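Local atomic coordinates of UTP-glucose-1-phosphate uridylyltransferase 2 (Trypanosoma brucei, PDB entry 3GUE), a protein that probably catalyses the reversible transfer of a uridylyl group from UTP to alpha-D-glucose 1-phosphate, giving UDP-glucose and diphosphate. Residues C28-I31 against F32-H36; A14-E17 against K18-S22; P166-Q170 against D171-P175; H191-V194 against Y195-L198. All coordinates share one frame; numbering follows the deposited sequence.

Contact 1. Residues C28-I31 against F32-H36; sequences CIHI and FLIQH. With DTU ((2R,3S)-1,4-dimercaptobutane-2,3-diol), chain H.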
loop_
_atom_site.group_PDB
_atom_site.type_symbol
_atom_site.label_atom_id
_atom_site.label_comp_id
_atom_site.label_asym_id
_atom_site.label_seq_id
_atom_site.Cartn_x
_atom_site.Cartn_y
_atom_site.Cartn_z
ATOM N N CYS A 28 -9.182 17.251 -10.022
ATOM C CA CYS A 28 -8.084 16.315 -10.319
ATOM C C CYS A 28 -7.281 16.772 -11.556
ATOM O O CYS A 28 -6.041 16.749 -11.545
ATOM C CB CYS A 28 -8.599 14.884 -10.493
ATOM S SG CYS A 28 -7.366 13.764 -11.202
ATOM N N ILE A 29 -7.983 17.194 -12.610
ATOM C CA ILE A 29 -7.327 17.716 -13.822
ATOM C C ILE A 29 -6.423 18.899 -13.432
ATOM O O ILE A 29 -5.246 18.912 -13.756
ATOM C CB ILE A 29 -8.340 18.090 -14.938
ATOM C CG1 ILE A 29 -9.094 16.835 -15.422
ATOM C CG2 ILE A 29 -7.621 18.810 -16.116
ATOM C CD1 ILE A 29 -10.338 17.096 -16.221
ATOM N N HIS A 30 -6.986 19.849 -12.695
ATOM C CA HIS A 30 -6.258 21.024 -12.192
ATOM C C HIS A 30 -4.991 20.681 -11.369
ATOM O O HIS A 30 -3.922 21.228 -11.627
ATOM C CB HIS A 30 -7.240 21.941 -11.439
ATOM C CG HIS A 30 -6.598 23.068 -10.690
ATOM N ND1 HIS A 30 -7.030 23.468 -9.445
ATOM C CD2 HIS A 30 -5.566 23.883 -11.009
ATOM C CE1 HIS A 30 -6.286 24.475 -9.024
ATOM N NE2 HIS A 30 -5.392 24.749 -9.957
ATOM N N ILE A 31 -5.125 19.803 -10.374
ATOM C CA ILE A 31 -3.993 19.325 -9.574
ATOM C C ILE A 31 -2.943 18.618 -10.472
ATOM O O ILE A 31 -1.743 18.868 -10.344
ATOM C CB ILE A 31 -4.472 18.385 -8.423
ATOM C CG1 ILE A 31 -5.514 19.102 -7.533
ATOM C CG2 ILE A 31 -3.290 17.838 -7.594
ATOM C CD1 ILE A 31 -6.009 18.262 -6.311
ATOM N N PHE A 32 -3.395 17.755 -11.377
ATOM C CA PHE A 32 -2.495 17.093 -12.328
ATOM C C PHE A 32 -1.692 18.080 -13.195
ATOM O O PHE A 32 -0.501 17.877 -13.420
ATOM C CB PHE A 32 -3.258 16.076 -13.211
ATOM C CG PHE A 32 -2.386 15.404 -14.274
ATOM C CD1 PHE A 32 -1.645 14.267 -13.971
ATOM C CD2 PHE A 32 -2.298 15.937 -15.569
ATOM C CE1 PHE A 32 -0.828 13.673 -14.938
ATOM C CE2 PHE A 32 -1.485 15.358 -16.527
ATOM C CZ PHE A 32 -0.759 14.228 -16.226
ATOM N N LEU A 33 -2.341 19.134 -13.686
ATOM C CA LEU A 33 -1.681 20.057 -14.610
ATOM C C LEU A 33 -0.703 20.966 -13.869
ATOM O O LEU A 33 0.286 21.403 -14.449
ATOM C CB LEU A 33 -2.683 20.858 -15.469
ATOM C CG LEU A 33 -3.480 20.037 -16.483
ATOM C CD1 LEU A 33 -4.528 20.866 -17.185
ATOM C CD2 LEU A 33 -2.533 19.430 -17.486
ATOM N N ILE A 34 -0.978 21.200 -12.581
ATOM C CA ILE A 34 -0.008 21.806 -11.653
ATOM C C ILE A 34 1.266 20.969 -11.627
ATOM O O ILE A 34 2.355 21.498 -11.883
ATOM C CB ILE A 34 -0.598 21.945 -10.210
ATOM C CG1 ILE A 34 -1.543 23.144 -10.165
ATOM C CG2 ILE A 34 0.502 22.101 -9.160
ATOM C CD1 ILE A 34 -2.579 23.088 -9.057
ATOM N N GLN A 35 1.117 19.673 -11.325
ATOM C CA GLN A 35 2.235 18.728 -11.279
ATOM C C GLN A 35 2.965 18.578 -12.624
ATOM O O GLN A 35 4.194 18.458 -12.649
ATOM C CB GLN A 35 1.754 17.344 -10.829
ATOM C CG GLN A 35 0.995 17.300 -9.504
ATOM C CD GLN A 35 0.421 15.940 -9.230
ATOM O OE1 GLN A 35 -0.004 15.240 -10.155
ATOM N NE2 GLN A 35 0.422 15.538 -7.963
ATOM N N HIS A 36 2.183 18.534 -13.710
ATOM C CA HIS A 36 2.644 18.532 -15.111
ATOM C C HIS A 36 3.557 19.704 -15.474
ATOM O O HIS A 36 4.631 19.502 -16.100
ATOM C CB HIS A 36 1.438 18.561 -16.070
ATOM C CG HIS A 36 1.758 18.127 -17.467
ATOM N ND1 HIS A 36 2.481 18.901 -18.341
ATOM C CD2 HIS A 36 1.457 16.986 -18.133
ATOM C CE1 HIS A 36 2.595 18.265 -19.496
ATOM N NE2 HIS A 36 1.979 17.100 -19.394
HETATM S S1 DTU H . -1.565 12.811 -10.575
HETATM C C1 DTU H . -2.964 13.958 -10.588
HETATM C C2 DTU H . -3.939 13.759 -9.456
HETATM O O2 DTU H . -5.053 14.571 -9.724
HETATM C C3 DTU H . -3.394 14.064 -8.045
HETATM O O3 DTU H . -2.013 13.825 -7.897
HETATM C C4 DTU H . -4.071 13.135 -7.077
HETATM S S4 DTU H . -5.628 13.829 -6.529
#
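I31 and Q35 are paired one helical turn apart, the N-H of Q35 giving a nearly straight bond (168°) to I31 O at 3.1 Å. The Q35 side chain then runs back along the turn. Its CB and CG lie beside the same carbonyl oxygen, CG being 3.3 Å from I31 O because chi1 of -55° turns it to the side of the backbone N. Beyond CG the chain is extended and carries the amide to a bound dithiol, probably picked up from the crystallisation liquor: CD passes near the ligand hydroxyl, and Q35 NE2 makes a weak hydrogen bond to DTU O3 (3.0 Å, 129°). The position of OE1 is less certain, since it sits too close to the ligand sulfur. F32 turns its ring edge to the ligand, F32 CD1 lying 3.6 Å from DTU C1 with S1 in the ring plane, and its CB also touches C1. Elsewhere round the helix, I34 CD1 comes within 3.4 Å of H30 NE2, oblique to the imidazole. At a separate position I29 and L33 run side by side, CG2 of I29 3.9 Å from CD1 of L33. Helix 26-40 thus forms one wall of the dithiol pocket; I29 and F32 meet helix 10-21, and F32 also rests on strands 165-169 and 344-349.

Contact 2. Residues A14-E17 against K18-S22; sequences ACLE and KMQAS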
loop_
_atom_site.group_PDB
_atom_site.type_symbol
_atom_site.label_atom_id
_atom_site.label_comp_id
_atom_site.label_asym_id
_atom_site.label_seq_id
_atom_site.Cartn_x
_atom_site.Cartn_y
_atom_site.Cartn_z
ATOM N N ALA A 14 -3.179 18.907 -24.324
ATOM C CA ALA A 14 -3.432 17.524 -24.725
ATOM C C ALA A 14 -3.881 16.623 -23.547
ATOM O O ALA A 14 -4.834 15.840 -23.714
ATOM C CB ALA A 14 -2.189 16.922 -25.452
ATOM N N CYS A 15 -3.217 16.737 -22.384
ATOM C CA CYS A 15 -3.608 15.986 -21.174
ATOM C C CYS A 15 -4.990 16.450 -20.733
ATOM O O CYS A 15 -5.825 15.637 -20.350
ATOM C CB CYS A 15 -2.620 16.135 -19.994
ATOM S SG CYS A 15 -0.926 15.543 -20.307
ATOM N N LEU A 16 -5.214 17.754 -20.825
ATOM C CA LEU A 16 -6.464 18.367 -20.341
ATOM C C LEU A 16 -7.635 17.812 -21.099
ATOM O O LEU A 16 -8.622 17.369 -20.493
ATOM C CB LEU A 16 -6.411 19.901 -20.467
ATOM C CG LEU A 16 -7.613 20.732 -20.005
ATOM C CD1 LEU A 16 -7.149 22.143 -19.778
ATOM C CD2 LEU A 16 -8.759 20.722 -21.046
ATOM N N GLU A 17 -7.513 17.822 -22.433
ATOM C CA GLU A 17 -8.581 17.432 -23.325
ATOM C C GLU A 17 -8.860 15.954 -23.230
ATOM O O GLU A 17 -10.014 15.557 -23.218
ATOM C CB GLU A 17 -8.275 17.856 -24.779
ATOM C CG GLU A 17 -8.489 19.348 -25.050
ATOM C CD GLU A 17 -8.077 19.824 -26.457
ATOM O OE1 GLU A 17 -7.438 19.076 -27.229
ATOM O OE2 GLU A 17 -8.408 20.985 -26.782
ATOM N N LYS A 18 -7.802 15.141 -23.144
ATOM C CA LYS A 18 -7.944 13.696 -22.982
ATOM C C LYS A 18 -8.622 13.338 -21.649
ATOM O O LYS A 18 -9.398 12.378 -21.589
ATOM C CB LYS A 18 -6.569 13.014 -23.060
ATOM C CG LYS A 18 -6.602 11.487 -23.007
ATOM C CD LYS A 18 -5.224 10.872 -23.250
ATOM C CE LYS A 18 -5.332 9.402 -23.715
ATOM N NZ LYS A 18 -3.965 8.938 -24.132
ATOM N N MET A 19 -8.304 14.082 -20.581
ATOM C CA MET A 19 -8.929 13.855 -19.265
ATOM C C MET A 19 -10.411 14.229 -19.262
ATOM O O MET A 19 -11.271 13.459 -18.805
ATOM C CB MET A 19 -8.176 14.590 -18.148
ATOM C CG MET A 19 -6.793 13.989 -17.858
ATOM S SD MET A 19 -5.730 14.934 -16.764
ATOM C CE MET A 19 -6.221 14.323 -15.177
ATOM N N GLN A 20 -10.706 15.406 -19.778
ATOM C CA GLN A 20 -12.084 15.847 -19.935
ATOM C C GLN A 20 -12.899 14.890 -20.839
ATOM O O GLN A 20 -14.087 14.661 -20.595
ATOM C CB GLN A 20 -12.121 17.274 -20.479
ATOM C CG GLN A 20 -11.663 18.345 -19.511
ATOM C CD GLN A 20 -11.838 19.748 -20.086
ATOM O OE1 GLN A 20 -12.072 19.917 -21.280
ATOM N NE2 GLN A 20 -11.714 20.755 -19.242
ATOM N N ALA A 21 -12.265 14.315 -21.867
ATOM C CA ALA A 21 -12.957 13.359 -22.765
ATOM C C ALA A 21 -13.348 12.062 -22.056
ATOM O O ALA A 21 -14.269 11.370 -22.482
ATOM C CB ALA A 21 -12.104 13.041 -23.984
ATOM N N SER A 22 -12.640 11.728 -20.980
ATOM C CA SER A 22 -12.904 10.492 -20.252
ATOM C C SER A 22 -13.681 10.696 -18.958
ATOM O O SER A 22 -13.890 9.737 -18.220
ATOM C CB SER A 22 -11.607 9.721 -19.972
ATOM O OG SER A 22 -11.376 8.732 -20.973
#
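K18 opens the second half of this helical stretch by donating its backbone N-H to A14 O at 3.1 Å, and its CB passes 3.4 Å from the same oxygen. Its side chain is extended throughout and departs from the turn, with CG anti to the backbone N (chi1 -176°); the ammonium group forms a salt bridge with E185. M19 follows with a bond from its N to C15 O at 2.9 Å. Its CG crosses close to that carbonyl, 3.1 Å from C15 O, and chi3 of 88° turns CE out of the plane of CB, CG and SD. The closest side-chain pair of the contact belongs to Q20 and L16, which lie alongside each other and point the same way. The methyl CD2 of L16 lies over the face of the Q20 amide, equally near its CD and OE1 at 3.4 Å, with NE2 only slightly farther. The backbone bond of this pair, Q20 N to L16 O, is the straightest of the four at 173°. A21 completes the series with N 2.9 Å from E17 O, and its CB also approaches that oxygen. S22 N bonds M19 O, three residues back, and more weakly K18 O. Helix 10-21 lies against helix 26-40 through C15 and M19; M19 also touches strand 165-169, A14, C15 and K18 pack on the F174-P175 loop, and K18 and S22 reach W186 of strand 186-187.

Contact 3. Residues P166-Q170 against D171-P175; sequences PKIRQ and DNFFP
An Asx turn shapes the tight reversal after strand 165-169, and R169 and D171 pair beside it, at the start of the reversal. The guanidinium grips the carboxylate side-on: R169 NE reaches D171 OD1 at 2.9 Å with an angle of 176°, D171 OD1 receiving it on its syn lone pair, while NH2 meets OD2 at the same distance on the syn side, somewhat out of the carboxylate plane. The two planes are only 15° apart, and a bend at R169 chi3 (57°) turns the guanidinium toward the acid. In the turn itself N172 OD1 accepts from F174 N at 3.1 Å, and the same oxygen lies near R169 CD. Backbone bonds close the reversal, R169 N giving to F174 O at 2.9 Å and F173 N to R169 O at 3.0 Å; I168 and P175 form a single beta bridge. Strand 165-169 belongs to the antiparallel sheet with 344-349, to which I168 and Q170 are bonded through Y346 and K344. F173 presents its ring edge to I168 CD1, 3.9 Å from CD1 of F173, and one face to Q170 O. P166 and P175 lie side by side, CB to CB at 3.8 Å, P166 packing on M19 and P175 on C15 of helix 10-21.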
loop_
_atom_site.group_PDB
_atom_site.type_symbol
_atom_site.label_atom_id
_atom_site.label_comp_id
_atom_site.label_asym_id
_atom_site.label_seq_id
_atom_site.Cartn_x
_atom_site.Cartn_y
_atom_site.Cartn_z
ATOM N N PRO A 166 -3.549 10.455 -17.306
ATOM C CA PRO A 166 -2.775 9.742 -18.328
ATOM C C PRO A 166 -1.302 9.593 -17.949
ATOM O O PRO A 166 -0.754 10.438 -17.227
ATOM C CB PRO A 166 -2.933 10.653 -19.563
ATOM C CG PRO A 166 -3.063 12.009 -19.013
ATOM C CD PRO A 166 -3.855 11.846 -17.715
ATOM N N LYS A 167 -0.700 8.482 -18.364
ATOM C CA LYS A 167 0.751 8.316 -18.372
ATOM C C LYS A 167 1.227 9.299 -19.428
ATOM O O LYS A 167 0.535 9.506 -20.430
ATOM C CB LYS A 167 1.131 6.913 -18.807
ATOM C CG LYS A 167 0.677 5.827 -17.842
ATOM C CD LYS A 167 1.030 4.472 -18.414
ATOM C CE LYS A 167 0.401 3.364 -17.581
ATOM N NZ LYS A 167 0.835 2.012 -18.051
ATOM N N ILE A 168 2.360 9.952 -19.195
ATOM C CA ILE A 168 2.804 10.995 -20.127
ATOM C C ILE A 168 4.205 10.612 -20.642
ATOM O O ILE A 168 4.967 10.026 -19.901
ATOM C CB ILE A 168 2.727 12.416 -19.494
ATOM C CG1 ILE A 168 3.596 12.536 -18.227
ATOM C CG2 ILE A 168 1.229 12.788 -19.150
ATOM C CD1 ILE A 168 4.035 13.984 -17.936
ATOM N N ARG A 169 4.512 10.904 -21.904
ATOM C CA ARG A 169 5.800 10.502 -22.495
ATOM C C ARG A 169 6.952 11.206 -21.773
ATOM O O ARG A 169 6.879 12.411 -21.486
ATOM C CB ARG A 169 5.849 10.845 -23.988
ATOM C CG ARG A 169 4.798 10.204 -24.909
ATOM C CD ARG A 169 5.024 10.679 -26.383
ATOM N NE ARG A 169 6.384 10.390 -26.888
ATOM C CZ ARG A 169 6.702 9.474 -27.801
ATOM N NH1 ARG A 169 5.762 8.733 -28.375
ATOM N NH2 ARG A 169 7.969 9.323 -28.175
ATOM N N GLN A 170 8.031 10.479 -21.514
ATOM C CA GLN A 170 9.196 11.083 -20.847
ATOM C C GLN A 170 9.874 12.189 -21.673
ATOM O O GLN A 170 10.468 13.130 -21.107
ATOM C CB GLN A 170 10.218 10.015 -20.484
ATOM C CG GLN A 170 9.840 9.131 -19.244
ATOM C CD GLN A 170 10.884 8.132 -18.940
ATOM O OE1 GLN A 170 11.993 8.230 -19.460
ATOM N NE2 GLN A 170 10.564 7.141 -18.082
ATOM N N ASP A 171 9.781 12.082 -22.998
ATOM C CA ASP A 171 10.418 13.069 -23.922
ATOM C C ASP A 171 9.664 14.382 -24.108
ATOM O O ASP A 171 10.233 15.466 -23.901
ATOM C CB ASP A 171 10.840 12.437 -25.275
ATOM C CG ASP A 171 9.652 11.848 -26.082
ATOM O OD1 ASP A 171 8.477 12.004 -25.675
ATOM O OD2 ASP A 171 9.904 11.237 -27.148
ATOM N N ASN A 172 8.383 14.316 -24.452
ATOM C CA ASN A 172 7.634 15.553 -24.739
ATOM C C ASN A 172 6.443 15.852 -23.810
ATOM O O ASN A 172 5.714 16.836 -24.024
ATOM C CB ASN A 172 7.248 15.653 -26.250
ATOM C CG ASN A 172 6.176 14.637 -26.687
ATOM O OD1 ASN A 172 5.406 14.105 -25.885
ATOM N ND2 ASN A 172 6.125 14.380 -27.965
ATOM N N PHE A 173 6.226 14.979 -22.832
ATOM C CA PHE A 173 5.169 15.116 -21.790
ATOM C C PHE A 173 3.705 15.082 -22.277
ATOM O O PHE A 173 2.779 15.387 -21.523
ATOM C CB PHE A 173 5.454 16.315 -20.849
ATOM C CG PHE A 173 6.893 16.361 -20.350
ATOM C CD1 PHE A 173 7.290 15.592 -19.256
ATOM C CD2 PHE A 173 7.858 17.140 -21.007
ATOM C CE1 PHE A 173 8.618 15.620 -18.805
ATOM C CE2 PHE A 173 9.208 17.165 -20.560
ATOM C CZ PHE A 173 9.570 16.402 -19.459
ATOM N N PHE A 174 3.513 14.696 -23.530
ATOM C CA PHE A 174 2.160 14.475 -24.068
ATOM C C PHE A 174 1.562 13.208 -23.483
ATOM O O PHE A 174 2.302 12.318 -23.131
ATOM C CB PHE A 174 2.210 14.387 -25.587
ATOM C CG PHE A 174 2.086 15.736 -26.269
ATOM C CD1 PHE A 174 0.926 16.079 -26.949
ATOM C CD2 PHE A 174 3.135 16.657 -26.212
ATOM C CE1 PHE A 174 0.808 17.339 -27.577
ATOM C CE2 PHE A 174 3.041 17.913 -26.817
ATOM C CZ PHE A 174 1.870 18.263 -27.491
ATOM N N PRO A 175 0.223 13.105 -23.386
ATOM C CA PRO A 175 -0.252 11.775 -22.966
ATOM C C PRO A 175 0.145 10.727 -24.010
ATOM O O PRO A 175 0.078 10.971 -25.229
ATOM C CB PRO A 175 -1.787 11.916 -22.968
ATOM C CG PRO A 175 -2.055 13.367 -22.984
ATOM C CD PRO A 175 -0.886 14.019 -23.677
#

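Contact 4. Residues H191-V194 against Y195-L198; sequences HGDV and YTVL. With UPG (uridine-5'-diphosphate-glucose), chain C.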
loop_
_atom_site.group_PDB
_atom_site.type_symbol
_atom_site.label_atom_id
_atom_site.label_comp_id
_atom_site.label_asym_id
_atom_site.label_seq_id
_atom_site.Cartn_x
_atom_site.Cartn_y
_atom_site.Cartn_z
ATOM N N HIS A 191 -2.678 6.529 -4.001
ATOM C CA HIS A 191 -3.586 6.602 -2.862
ATOM C C HIS A 191 -3.659 8.006 -2.193
ATOM O O HIS A 191 -4.620 8.309 -1.499
ATOM C CB HIS A 191 -3.342 5.433 -1.855
ATOM C CG HIS A 191 -1.888 5.192 -1.542
ATOM N ND1 HIS A 191 -1.121 6.085 -0.830
ATOM C CD2 HIS A 191 -1.047 4.195 -1.912
ATOM C CE1 HIS A 191 0.126 5.641 -0.748
ATOM N NE2 HIS A 191 0.200 4.494 -1.403
ATOM N N GLY A 192 -2.684 8.880 -2.442
ATOM C CA GLY A 192 -2.793 10.282 -2.032
ATOM C C GLY A 192 -4.044 10.947 -2.578
ATOM O O GLY A 192 -4.494 11.964 -2.022
ATOM N N ASP A 193 -4.604 10.336 -3.642
ATOM C CA ASP A 193 -5.797 10.776 -4.376
ATOM C C ASP A 193 -7.029 10.750 -3.474
ATOM O O ASP A 193 -7.994 11.454 -3.715
ATOM C CB ASP A 193 -6.008 9.851 -5.591
ATOM C CG ASP A 193 -6.951 10.416 -6.659
ATOM O OD1 ASP A 193 -7.004 11.644 -6.886
ATOM O OD2 ASP A 193 -7.607 9.602 -7.346
ATOM N N VAL A 194 -6.981 9.939 -2.419
ATOM C CA VAL A 194 -8.121 9.786 -1.509
ATOM C C VAL A 194 -8.774 11.080 -0.983
ATOM O O VAL A 194 -9.995 11.163 -0.864
ATOM C CB VAL A 194 -7.768 8.836 -0.321
ATOM C CG1 VAL A 194 -6.696 9.470 0.617
ATOM C CG2 VAL A 194 -9.046 8.456 0.433
ATOM N N TYR A 195 -7.964 12.096 -0.691
ATOM C CA TYR A 195 -8.473 13.294 -0.030
ATOM C C TYR A 195 -9.367 14.097 -0.988
ATOM O O TYR A 195 -10.520 14.415 -0.653
ATOM C CB TYR A 195 -7.335 14.141 0.561
ATOM C CG TYR A 195 -6.397 13.387 1.504
ATOM C CD1 TYR A 195 -6.841 12.886 2.749
ATOM C CD2 TYR A 195 -5.063 13.172 1.153
ATOM C CE1 TYR A 195 -5.969 12.190 3.609
ATOM C CE2 TYR A 195 -4.188 12.492 2.009
ATOM C CZ TYR A 195 -4.648 11.995 3.235
ATOM O OH TYR A 195 -3.761 11.330 4.076
ATOM N N THR A 196 -8.851 14.374 -2.178
ATOM C CA THR A 196 -9.624 15.035 -3.261
ATOM C C THR A 196 -10.841 14.232 -3.734
ATOM O O THR A 196 -11.911 14.794 -3.960
ATOM C CB THR A 196 -8.722 15.442 -4.454
ATOM O OG1 THR A 196 -9.472 16.216 -5.407
ATOM C CG2 THR A 196 -8.128 14.242 -5.138
ATOM N N VAL A 197 -10.698 12.920 -3.808
ATOM C CA VAL A 197 -11.825 12.050 -4.155
ATOM C C VAL A 197 -12.943 12.127 -3.111
ATOM O O VAL A 197 -14.127 12.290 -3.477
ATOM C CB VAL A 197 -11.366 10.609 -4.368
ATOM C CG1 VAL A 197 -12.568 9.672 -4.470
ATOM C CG2 VAL A 197 -10.466 10.529 -5.630
ATOM N N LEU A 198 -12.575 12.009 -1.833
ATOM C CA LEU A 198 -13.525 12.182 -0.722
ATOM C C LEU A 198 -14.239 13.544 -0.786
ATOM O O LEU A 198 -15.454 13.630 -0.579
ATOM C CB LEU A 198 -12.828 11.988 0.644
ATOM C CG LEU A 198 -12.657 10.562 1.177
ATOM C CD1 LEU A 198 -11.880 10.576 2.534
ATOM C CD2 LEU A 198 -13.996 9.833 1.284
HETATM N N1 UPG C . -3.641 2.184 -4.278
HETATM C C2 UPG C . -4.814 2.902 -4.589
HETATM N N3 UPG C . -4.717 3.884 -5.559
HETATM C C4 UPG C . -3.547 4.185 -6.214
HETATM C C5 UPG C . -2.372 3.491 -5.897
HETATM C C6 UPG C . -2.405 2.492 -4.929
HETATM O O2 UPG C . -5.925 2.695 -4.078
HETATM O O4 UPG C . -3.584 5.074 -7.075
HETATM C C1C UPG C . -3.688 1.113 -3.232
HETATM C C2C UPG C . -3.070 -0.262 -3.504
HETATM O O2C UPG C . -3.973 -1.089 -4.252
HETATM C C3C UPG C . -2.925 -0.772 -2.073
HETATM C C4C UPG C . -2.505 0.480 -1.321
HETATM O O4C UPG C . -2.932 1.618 -2.117
HETATM O O3C UPG C . -4.207 -1.171 -1.590
HETATM C C5C UPG C . -0.951 0.570 -1.168
HETATM O O5C UPG C . -0.272 0.767 -2.379
HETATM P PA UPG C . 1.113 -0.001 -2.691
HETATM O O1A UPG C . 0.849 -1.424 -2.334
HETATM O O2A UPG C . 1.631 0.327 -4.024
HETATM O O3A UPG C . 2.103 0.617 -1.530
HETATM P PB UPG C . 3.047 1.938 -1.637
HETATM O O1B UPG C . 2.211 3.063 -2.086
HETATM O O2B UPG C . 4.326 1.630 -2.352
HETATM O O3B UPG C . 3.468 2.055 -0.092
HETATM C "C1'" UPG C . 2.427 2.358 0.907
HETATM C "C2'" UPG C . 2.789 3.657 1.614
HETATM C "C3'" UPG C . 4.170 3.475 2.232
HETATM C "C4'" UPG C . 4.114 2.321 3.245
HETATM C "C5'" UPG C . 3.628 1.022 2.554
HETATM C "C6'" UPG C . 3.270 -0.022 3.579
HETATM O "O2'" UPG C . 2.819 4.762 0.693
HETATM O "O3'" UPG C . 4.583 4.701 2.812
HETATM O "O4'" UPG C . 5.390 2.107 3.831
HETATM O "O5'" UPG C . 2.406 1.219 1.791
HETATM O "O6'" UPG C . 3.195 -1.299 2.943
HETATM O O HOH W 1 -5.735 14.208 -2.635
#
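V194 and Y195 meet where the 191-194 loop runs into helix 194-201 and the regular turns begin. The loop starts with H191, which bonds the beta phosphate of UDP-glucose: H191 NE2 lies 2.6 Å from UPG O1B with an angle of 165°, the phosphorus lying in the ring plane at the edge. On the other side of the ring, ND1 is bonded to the backbone N of M352, which fixes its rotation. G192 places its carbonyl oxygen 3.4 Å from Y195 CD2, and a water donates to G192 O and accepts from T196 N, joining the loop to the helix. D193 serves the helix with its backbone and the neighbouring strand region with its side chain: its O accepts from V197 N at 3.1 Å, nearly in line with the carbonyl bond, while OD2 is bonded to Q162 NE2 and N163 N. The carboxylate also lies against methyls of T196 and V197, D193 OD1 being 3.3 Å from T196 CG2. V194 sets CG1 over the Y195 ring in a CH-pi contact, 3.9 Å from its centroid and 4° off the normal, because chi1 of 67° puts that methyl between the backbone N and the carbonyl carbon. Its CG2 runs beside L198 CD1. The two bonds of H191 are consistent with ND1 accepting from M352 N and NE2 donating to the phosphate. D193 OD2, by accepting from Q162 NE2, probably orients Q162, whose OE1 is hydrogen-bonded to UDP-glucose.

How the contacts relate
Contact 4 is buried and lies nearest the centre of the chain, whereas contacts 1, 2 and 3 are only partly buried and gather farther out. Those three touch one another: C15 and M19 of contact 2 meet F32 and I29 of contact 1, P175 of contact 3 covers C15, and H36 NE2 probably bonds F173 O. Contacts 2 and 4 stay about 9 Å apart at their nearest atoms. Contacts 1 and 4 share the dithiol pocket and touch lightly through I31 and T196. Helical backbone bonds dominate contacts 1 and 2, a charged pair and a turn mark contact 3, and contact 4 adds a ligand phosphate and a bridging water.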